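Local atomic coordinates of putative oxidoreductase (Jannaschia sp., PDB entry 3C24), a protein that is a putative NAD(P)-dependent oxidoreductase, with a Rossmann-type nucleotide-binding domain and a helical domain related to that of 6-phosphogluconate dehydrogenase. Residues H208-C213 against D226-H231; L190-S195 against K277-L282; A237-Y242 against A250-M255. All coordinates share one frame; numbering follows the deposited sequence.

Contact 1 (H208-C213 against D226-H231); sequences HAVDEC and DFMIGH. With SO4 (sulfate ion), chain F.
Val210 and Met228 are the nearest CA pair, 7.2 Å, between 208-213 and 226-231, which lie on the successive helices 184-217 and 221-239 and exchange no hydrogen bond. The interface is wholly apolar and small. With CG1 of Val210 anti to the backbone N (chi1 166°), its CG2 lies anti to the carbonyl carbon and meets the chain of Met228, a selenomethionine in this crystal. CG2 of Val210 lies 3.5 Å from CB of Met228 and 3.7 Å from its CG, closest to the root of that side chain, with the methyl CE more distant. Bends at both chi2 and chi3 fold the Met228 chain, and its methyl CE reaches CB of Ala209 at 4.2 Å. Ala209 and Met228 also pack against Leu194 of the second subunit, and Val210 meets Ala224 and Leu225 earlier on its partner helix.

Within 226-231, His231 folds back on the helix: its ND1 donates to Phe227 O at 2.8 Å, with an angle at the hydrogen of 140°. The backbone N of His231 reaches the same oxygen from the opposite face of the carbonyl plane. Two donors thus hold the oxygen; the ND1 bond limits the turning of the imidazole, whose CE1 lies over one face of the Phe227 ring, toward its rim.

His208 looks the other way. Its ND1 donates within the ring plane to O2 of a sulfate, 2.6 Å away and nearly straight at 168°. Lys259, Trp267 and Arg268 of the second subunit complete this anion site, whose sulfate probably comes from the crystallisation liquor. Two consecutive helices joined by a short turn and packed against a second copy of the chain are consistent with the all-helical dimerisation domain of the 6-phosphogluconate dehydrogenase family.

Contact 2 (L190-S195 against K277-L282); sequences LEPGLS and KQAAEL
Pro192 stands opposite Ala280, CA to CA 6.8 Å, where segment 190-195 of helix 184-217 passes segment 277-282 of helix 273-284 near the end of the chain. Both helices belong to the helical domain resembling the C-terminal part of 6-phosphogluconate dehydrogenase. The first is irregular here: a cis peptide bond precedes Pro192, Glu191 has an extended backbone, and the helix kinks at a wider pi-type turn.

The proline ring points toward helix 273-284 and touches it with a single corner. Its CG lies 4.0 Å from the CB of Ala279 and 4.2 Å from the backbone N of Ala280. The two alanines present little beyond their methyl groups, letting the ring come up against the helix backbone itself. No hydrogen bond crosses between the segments; the contact is van der Waals in kind, the apolar ring corner resting on a methyl and on the helix backbone.

Around it, Ala280 also rests on Ala107 of helix 103-107, while the carboxylate of Glu191 accepts from the backbone N of Ala102, tying the kink to the nucleotide-binding domain. Ser195 packs on His231 and Glu191 on Phe227 of the second subunit. The pi-type turn is closed by Ser195 N, which donates to Leu190 O at 2.9 Å.

Contact 3 (A237-Y242 against A250-M255); sequences AMWFGY and AALRLM
Trp239 meets Leu252 and Met255 with the six-membered part of its indole, at the corner carrying CZ2. The methyl CE of Met255, a selenomethionine in this crystal, comes within 3.5 Å of Trp239 CZ2, and CD2 of Leu252 lies 3.8 Å from the same atom. CH2 of Trp239 is next, 4.0 Å from CD2 of Leu252. Both methyls approach the ring obliquely. Met255 reaches it on a chain that starts with CG anti to the backbone N (chi1 -178°) and then bends twice, whereas Leu252 slides past the indole in the opposite direction.

The backbones stay well apart, so the long indole does the bridging. Glu204 of the second subunit accepts a hydrogen bond from NE1, Lys245 makes a cation-pi contact with the ring, and Met200 of the second subunit packs on both Trp239 and Met255. An alanine here is likely to leave Glu204 of the second subunit without its N-H donor and open a gap beside the methyls of Leu252 and Met255.

Behind the tryptophan, helix 221-239 ends in a Schellman motif: Tyr242 N donates to Ala237 O at 2.8 Å, Gly241 N bonds weakly to Met238 O, and Gly241 takes the positive phi of the C-prime residue. On the other side, Leu254 occupies the N-cap position before helix 255-262. The chemistry is thus divided: hydrophobic contact alone joins 250-255 to the indole, while the polar N-H is spent on the dimer partner, making Trp239 part of the subunit interface.

Overall arrangement
All three contacts lie in the helical domain and touch the second subunit. Contacts 1 and 2 share helix 184-217 but sit far along it from each other, their centres 27 Å apart; contacts 1 and 3 share helix 221-239, with centres 18 Å apart and nearest atoms about 6 Å. Contacts 1 and 3 follow one another within the loop that contact 2 closes. The centre of contact 2 is about 12 Å from the centre of the chain, those of contacts 1 and 3 about 27 and 29 Å. The dimer brings helix 221-239 of one subunit, which carries contact 1, against the part of helix 184-217 that carries contact 2 in the other. The sulfate belongs to contact 1, in a site shared between subunits.

Contact 1 (H208-C213 against D226-H231)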
loop_
_atom_site.group_PDB
_atom_site.type_symbol
_atom_site.label_atom_id
_atom_site.label_comp_id
_atom_site.label_asym_id
_atom_site.label_seq_id
_atom_site.Cartn_x
_atom_site.Cartn_y
_atom_site.Cartn_z
ATOM N N HIS A 208 4.240 -5.001 11.805
ATOM C CA HIS A 208 4.264 -5.808 13.001
ATOM C C HIS A 208 3.658 -7.187 12.759
ATOM O O HIS A 208 4.005 -8.152 13.452
ATOM C CB HIS A 208 3.582 -5.133 14.168
ATOM C CG HIS A 208 4.357 -3.958 14.698
ATOM N ND1 HIS A 208 3.825 -3.052 15.589
ATOM C CD2 HIS A 208 5.616 -3.529 14.427
ATOM C CE1 HIS A 208 4.738 -2.138 15.876
ATOM N NE2 HIS A 208 5.837 -2.404 15.193
ATOM N N ALA A 209 2.813 -7.296 11.742
ATOM C CA ALA A 209 2.210 -8.598 11.406
ATOM C C ALA A 209 3.286 -9.481 10.732
ATOM O O ALA A 209 3.387 -10.683 10.963
ATOM C CB ALA A 209 0.986 -8.435 10.556
ATOM N N VAL A 210 4.114 -8.853 9.904
ATOM C CA VAL A 210 5.254 -9.555 9.318
ATOM C C VAL A 210 6.176 -10.036 10.473
ATOM O O VAL A 210 6.660 -11.201 10.513
ATOM C CB VAL A 210 5.989 -8.702 8.238
ATOM C CG1 VAL A 210 7.419 -9.332 7.890
ATOM C CG2 VAL A 210 5.053 -8.517 7.019
ATOM N N ASP A 211 6.407 -9.150 11.431
ATOM C CA ASP A 211 7.273 -9.463 12.589
ATOM C C ASP A 211 6.724 -10.650 13.392
ATOM O O ASP A 211 7.428 -11.568 13.818
ATOM C CB ASP A 211 7.405 -8.289 13.564
ATOM C CG ASP A 211 8.100 -7.087 12.993
ATOM O OD1 ASP A 211 8.871 -7.208 12.010
ATOM O OD2 ASP A 211 7.852 -5.982 13.568
ATOM N N GLU A 212 5.408 -10.686 13.530
ATOM C CA GLU A 212 4.760 -11.770 14.241
ATOM C C GLU A 212 4.976 -13.125 13.547
ATOM O O GLU A 212 5.285 -14.188 14.184
ATOM C CB GLU A 212 3.275 -11.438 14.435
ATOM C CG GLU A 212 2.429 -12.500 15.154
ATOM C CD GLU A 212 2.496 -12.428 16.666
ATOM O OE1 GLU A 212 3.374 -11.681 17.207
ATOM O OE2 GLU A 212 1.706 -13.128 17.320
ATOM N N CYS A 213 4.858 -13.101 12.232
ATOM C CA CYS A 213 5.071 -14.313 11.422
ATOM C C CYS A 213 6.445 -14.914 11.668
ATOM O O CYS A 213 6.604 -16.112 11.894
ATOM C CB CYS A 213 4.875 -14.025 9.945
ATOM S SG CYS A 213 3.141 -13.770 9.486
ATOM N N ASP A 226 7.878 -10.799 1.557
ATOM C CA ASP A 226 7.497 -10.996 0.154
ATOM C C ASP A 226 5.990 -11.193 0.038
ATOM O O ASP A 226 5.337 -10.604 -0.823
ATOM C CB ASP A 226 8.210 -12.208 -0.487
ATOM C CG ASP A 226 9.685 -11.931 -0.805
ATOM O OD1 ASP A 226 10.129 -10.763 -0.745
ATOM O OD2 ASP A 226 10.410 -12.908 -1.079
ATOM N N PHE A 227 5.444 -11.995 0.939
ATOM C CA PHE A 227 4.012 -12.319 0.917
ATOM C C PHE A 227 3.168 -11.054 1.199
ATOM O O PHE A 227 2.217 -10.739 0.479
ATOM C CB PHE A 227 3.680 -13.453 1.903
ATOM C CG PHE A 227 2.376 -14.128 1.598
ATOM C CD1 PHE A 227 2.335 -15.179 0.770
ATOM C CD2 PHE A 227 1.176 -13.677 2.176
ATOM C CE1 PHE A 227 1.131 -15.791 0.446
ATOM C CE2 PHE A 227 -0.019 -14.319 1.816
ATOM C CZ PHE A 227 0.009 -15.358 0.990
HETATM N N MSE A 228 3.563 -10.295 2.232
HETATM C CA MSE A 228 2.881 -9.071 2.589
HETATM C C MSE A 228 2.967 -8.038 1.511
HETATM O O MSE A 228 1.949 -7.449 1.140
HETATM C CB MSE A 228 3.436 -8.506 3.904
HETATM C CG MSE A 228 2.861 -7.170 4.310
HETATM SE SE MSE A 228 0.946 -7.116 4.593
HETATM C CE MSE A 228 0.989 -7.832 6.424
ATOM N N ILE A 229 4.150 -7.797 0.994
ATOM C CA ILE A 229 4.304 -6.707 0.054
ATOM C C ILE A 229 3.589 -6.998 -1.284
ATOM O O ILE A 229 3.069 -6.077 -1.939
ATOM C CB ILE A 229 5.793 -6.346 -0.128
ATOM C CG1 ILE A 229 6.263 -5.712 1.196
ATOM C CG2 ILE A 229 6.011 -5.338 -1.250
ATOM C CD1 ILE A 229 5.733 -4.252 1.385
ATOM N N GLY A 230 3.603 -8.255 -1.676
ATOM C CA GLY A 230 2.852 -8.707 -2.841
ATOM C C GLY A 230 1.351 -8.602 -2.644
ATOM O O GLY A 230 0.598 -8.207 -3.562
ATOM N N HIS A 231 0.881 -8.925 -1.422
ATOM C CA HIS A 231 -0.529 -8.850 -1.152
ATOM C C HIS A 231 -1.035 -7.430 -1.036
ATOM O O HIS A 231 -2.154 -7.128 -1.406
ATOM C CB HIS A 231 -0.912 -9.761 -0.009
ATOM C CG HIS A 231 -1.066 -11.164 -0.470
ATOM N ND1 HIS A 231 0.008 -11.968 -0.816
ATOM C CD2 HIS A 231 -2.183 -11.884 -0.760
ATOM C CE1 HIS A 231 -0.445 -13.131 -1.260
ATOM N NE2 HIS A 231 -1.768 -13.104 -1.251
HETATM S S SO4 F . 1.520 -3.252 18.344
HETATM O O1 SO4 F . 1.544 -1.961 19.041
HETATM O O2 SO4 F . 1.524 -3.020 16.864
HETATM O O3 SO4 F . 2.720 -3.946 18.704
HETATM O O4 SO4 F . 0.291 -3.883 18.766
#

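Contact 2 (L190-S195 against K277-L282)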
loop_
_atom_site.group_PDB
_atom_site.type_symbol
_atom_site.label_atom_id
_atom_site.label_comp_id
_atom_site.label_asym_id
_atom_site.label_seq_id
_atom_site.Cartn_x
_atom_site.Cartn_y
_atom_site.Cartn_z
ATOM N N LEU A 190 -7.865 15.383 6.755
ATOM C CA LEU A 190 -6.970 14.646 5.846
ATOM C C LEU A 190 -5.646 14.363 6.563
ATOM O O LEU A 190 -5.124 13.250 6.515
ATOM C CB LEU A 190 -6.770 15.381 4.538
ATOM C CG LEU A 190 -7.969 15.484 3.597
ATOM C CD1 LEU A 190 -7.610 16.324 2.352
ATOM C CD2 LEU A 190 -8.467 14.107 3.162
ATOM N N GLU A 191 -5.104 15.384 7.214
ATOM C CA GLU A 191 -3.874 15.263 7.997
ATOM C C GLU A 191 -3.968 16.239 9.171
ATOM O O GLU A 191 -4.017 17.413 8.947
ATOM C CB GLU A 191 -2.645 15.511 7.137
ATOM C CG GLU A 191 -2.547 16.868 6.555
ATOM C CD GLU A 191 -1.714 17.845 7.394
ATOM O OE1 GLU A 191 -1.047 17.455 8.377
ATOM O OE2 GLU A 191 -1.742 19.012 7.024
ATOM N N PRO A 192 -3.909 15.738 10.404
ATOM C CA PRO A 192 -3.494 14.367 10.748
ATOM C C PRO A 192 -4.503 13.206 10.716
ATOM O O PRO A 192 -4.121 12.064 10.935
ATOM C CB PRO A 192 -2.983 14.552 12.184
ATOM C CG PRO A 192 -3.910 15.658 12.730
ATOM C CD PRO A 192 -4.057 16.595 11.602
ATOM N N GLY A 193 -5.750 13.465 10.377
ATOM C CA GLY A 193 -6.769 12.432 10.421
ATOM C C GLY A 193 -6.562 11.207 9.572
ATOM O O GLY A 193 -6.201 10.122 10.043
ATOM N N LEU A 194 -6.696 11.407 8.283
ATOM C CA LEU A 194 -6.603 10.277 7.378
ATOM C C LEU A 194 -5.175 9.731 7.343
ATOM O O LEU A 194 -4.943 8.530 7.428
ATOM C CB LEU A 194 -7.140 10.688 5.996
ATOM C CG LEU A 194 -7.531 9.655 4.978
ATOM C CD1 LEU A 194 -8.727 8.820 5.501
ATOM C CD2 LEU A 194 -7.801 10.428 3.645
ATOM N N SER A 195 -4.188 10.629 7.335
ATOM C CA SER A 195 -2.799 10.227 7.160
ATOM C C SER A 195 -2.199 9.574 8.400
ATOM O O SER A 195 -1.503 8.527 8.326
ATOM C CB SER A 195 -1.919 11.441 6.758
ATOM O OG SER A 195 -1.810 12.399 7.760
ATOM N N LYS A 277 -8.714 17.267 16.405
ATOM C CA LYS A 277 -8.177 18.428 17.137
ATOM C C LYS A 277 -7.244 17.985 18.277
ATOM O O LYS A 277 -6.225 18.609 18.544
ATOM C CB LYS A 277 -9.275 19.324 17.693
ATOM C CG LYS A 277 -8.690 20.622 18.221
ATOM C CD LYS A 277 -9.700 21.640 18.586
ATOM C CE LYS A 277 -8.955 22.903 19.087
ATOM N NZ LYS A 277 -9.739 23.640 20.089
ATOM N N GLN A 278 -7.585 16.891 18.938
ATOM C CA GLN A 278 -6.698 16.358 19.981
ATOM C C GLN A 278 -5.357 15.923 19.407
ATOM O O GLN A 278 -4.323 16.164 20.022
ATOM C CB GLN A 278 -7.347 15.184 20.726
ATOM C CG GLN A 278 -8.497 15.637 21.545
ATOM C CD GLN A 278 -9.307 14.472 22.111
ATOM O OE1 GLN A 278 -8.926 13.337 21.976
ATOM N NE2 GLN A 278 -10.430 14.772 22.736
ATOM N N ALA A 279 -5.387 15.296 18.234
ATOM C CA ALA A 279 -4.159 14.848 17.552
ATOM C C ALA A 279 -3.319 16.072 17.166
ATOM O O ALA A 279 -2.090 16.110 17.342
ATOM C CB ALA A 279 -4.478 14.024 16.346
ATOM N N ALA A 280 -4.001 17.099 16.674
ATOM C CA ALA A 280 -3.336 18.338 16.246
ATOM C C ALA A 280 -2.619 19.002 17.440
ATOM O O ALA A 280 -1.481 19.449 17.351
ATOM C CB ALA A 280 -4.352 19.299 15.575
ATOM N N GLU A 281 -3.285 19.001 18.575
ATOM C CA GLU A 281 -2.723 19.575 19.775
ATOM C C GLU A 281 -1.487 18.785 20.210
ATOM O O GLU A 281 -0.460 19.329 20.631
ATOM C CB GLU A 281 -3.797 19.606 20.865
ATOM C CG GLU A 281 -4.863 20.623 20.587
ATOM C CD GLU A 281 -6.090 20.420 21.421
ATOM O OE1 GLU A 281 -6.166 19.371 22.097
ATOM O OE2 GLU A 281 -6.988 21.286 21.391
ATOM N N LEU A 282 -1.571 17.487 20.041
ATOM C CA LEU A 282 -0.489 16.629 20.432
ATOM C C LEU A 282 0.740 16.959 19.593
ATOM O O LEU A 282 1.873 17.138 20.098
ATOM C CB LEU A 282 -0.932 15.175 20.243
ATOM C CG LEU A 282 -0.219 14.000 20.857
ATOM C CD1 LEU A 282 -0.033 14.220 22.345
ATOM C CD2 LEU A 282 -1.078 12.761 20.580
#

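Contact 3 (A237-Y242 against A250-M255)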
loop_
_atom_site.group_PDB
_atom_site.type_symbol
_atom_site.label_atom_id
_atom_site.label_comp_id
_atom_site.label_asym_id
_atom_site.label_seq_id
_atom_site.Cartn_x
_atom_site.Cartn_y
_atom_site.Cartn_z
ATOM N N ALA A 237 -4.578 -2.463 -5.110
ATOM C CA ALA A 237 -4.934 -2.260 -6.521
ATOM C C ALA A 237 -6.412 -2.612 -6.757
ATOM O O ALA A 237 -7.149 -1.857 -7.391
ATOM C CB ALA A 237 -4.032 -3.062 -7.482
HETATM N N MSE A 238 -6.844 -3.744 -6.215
HETATM C CA MSE A 238 -8.245 -4.185 -6.402
HETATM C C MSE A 238 -9.221 -3.262 -5.683
HETATM O O MSE A 238 -10.216 -2.832 -6.264
HETATM C CB MSE A 238 -8.453 -5.639 -5.955
HETATM C CG MSE A 238 -7.724 -6.561 -6.843
HETATM SE SE MSE A 238 -8.208 -8.450 -6.542
HETATM C CE MSE A 238 -7.555 -8.524 -4.788
ATOM N N TRP A 239 -8.894 -2.917 -4.444
ATOM C CA TRP A 239 -9.817 -2.126 -3.661
ATOM C C TRP A 239 -9.982 -0.700 -4.147
ATOM O O TRP A 239 -11.061 -0.072 -3.925
ATOM C CB TRP A 239 -9.493 -2.212 -2.162
ATOM C CG TRP A 239 -10.385 -3.166 -1.467
ATOM C CD1 TRP A 239 -11.522 -2.858 -0.790
ATOM C CD2 TRP A 239 -10.239 -4.573 -1.378
ATOM N NE1 TRP A 239 -12.078 -3.977 -0.283
ATOM C CE2 TRP A 239 -11.319 -5.052 -0.625
ATOM C CE3 TRP A 239 -9.316 -5.477 -1.877
ATOM C CZ2 TRP A 239 -11.501 -6.390 -0.358
ATOM C CZ3 TRP A 239 -9.492 -6.808 -1.606
ATOM C CH2 TRP A 239 -10.583 -7.254 -0.862
ATOM N N PHE A 240 -8.920 -0.165 -4.730
ATOM C CA PHE A 240 -8.879 1.257 -5.212
ATOM C C PHE A 240 -9.109 1.392 -6.731
ATOM O O PHE A 240 -8.919 2.453 -7.314
ATOM C CB PHE A 240 -7.632 1.960 -4.736
ATOM C CG PHE A 240 -7.667 2.363 -3.275
ATOM C CD1 PHE A 240 -8.180 3.586 -2.887
ATOM C CD2 PHE A 240 -7.231 1.521 -2.299
ATOM C CE1 PHE A 240 -8.185 3.956 -1.524
ATOM C CE2 PHE A 240 -7.259 1.881 -0.978
ATOM C CZ PHE A 240 -7.751 3.103 -0.598
ATOM N N GLY A 241 -9.521 0.298 -7.342
ATOM C CA GLY A 241 -9.901 0.290 -8.791
ATOM C C GLY A 241 -8.810 0.359 -9.840
ATOM O O GLY A 241 -9.031 0.813 -10.974
ATOM N N TYR A 242 -7.627 -0.088 -9.470
ATOM C CA TYR A 242 -6.487 -0.128 -10.373
ATOM C C TYR A 242 -6.473 -1.451 -11.083
ATOM O O TYR A 242 -5.845 -1.622 -12.132
ATOM C CB TYR A 242 -5.175 0.075 -9.623
ATOM C CG TYR A 242 -4.981 1.472 -9.209
ATOM C CD1 TYR A 242 -5.417 1.920 -7.983
ATOM C CD2 TYR A 242 -4.348 2.369 -10.054
ATOM C CE1 TYR A 242 -5.251 3.220 -7.627
ATOM C CE2 TYR A 242 -4.177 3.671 -9.701
ATOM C CZ TYR A 242 -4.605 4.087 -8.482
ATOM O OH TYR A 242 -4.444 5.378 -8.103
ATOM N N ALA A 250 -15.229 -16.014 -0.577
ATOM C CA ALA A 250 -14.177 -16.870 -0.020
ATOM C C ALA A 250 -13.229 -16.006 0.769
ATOM O O ALA A 250 -13.076 -16.115 1.990
ATOM C CB ALA A 250 -13.418 -17.560 -1.127
ATOM N N ALA A 251 -12.595 -15.135 0.003
ATOM C CA ALA A 251 -11.648 -14.160 0.530
ATOM C C ALA A 251 -12.471 -13.098 1.171
ATOM O O ALA A 251 -12.197 -12.625 2.280
ATOM C CB ALA A 251 -10.830 -13.557 -0.578
ATOM N N LEU A 252 -13.498 -12.730 0.428
ATOM C CA LEU A 252 -14.423 -11.693 0.860
ATOM C C LEU A 252 -15.264 -12.276 1.926
ATOM O O LEU A 252 -15.418 -11.722 3.018
ATOM C CB LEU A 252 -15.329 -11.232 -0.272
ATOM C CG LEU A 252 -14.687 -10.262 -1.268
ATOM C CD1 LEU A 252 -15.669 -9.882 -2.383
ATOM C CD2 LEU A 252 -14.182 -9.012 -0.528
ATOM N N ARG A 253 -15.823 -13.405 1.523
ATOM C CA ARG A 253 -16.700 -14.245 2.356
ATOM C C ARG A 253 -15.953 -14.713 3.587
ATOM O O ARG A 253 -15.831 -15.917 3.830
ATOM C CB ARG A 253 -17.210 -15.452 1.560
ATOM N N LEU A 254 -15.541 -13.721 4.376
ATOM C CA LEU A 254 -14.654 -13.890 5.517
ATOM C C LEU A 254 -14.341 -12.536 6.215
ATOM O O LEU A 254 -13.819 -12.443 7.333
ATOM C CB LEU A 254 -13.362 -14.472 4.936
ATOM C CG LEU A 254 -12.235 -15.077 5.748
ATOM C CD1 LEU A 254 -12.720 -16.322 6.488
ATOM C CD2 LEU A 254 -11.130 -15.421 4.772
HETATM N N MSE A 255 -14.687 -11.482 5.492
HETATM C CA MSE A 255 -14.408 -10.104 5.853
HETATM C C MSE A 255 -14.963 -9.670 7.186
HETATM O O MSE A 255 -14.302 -8.940 7.938
HETATM C CB MSE A 255 -14.959 -9.166 4.751
HETATM C CG MSE A 255 -14.687 -7.675 4.976
HETATM SE SE MSE A 255 -12.813 -7.212 4.862
HETATM C CE MSE A 255 -12.489 -7.171 2.869
#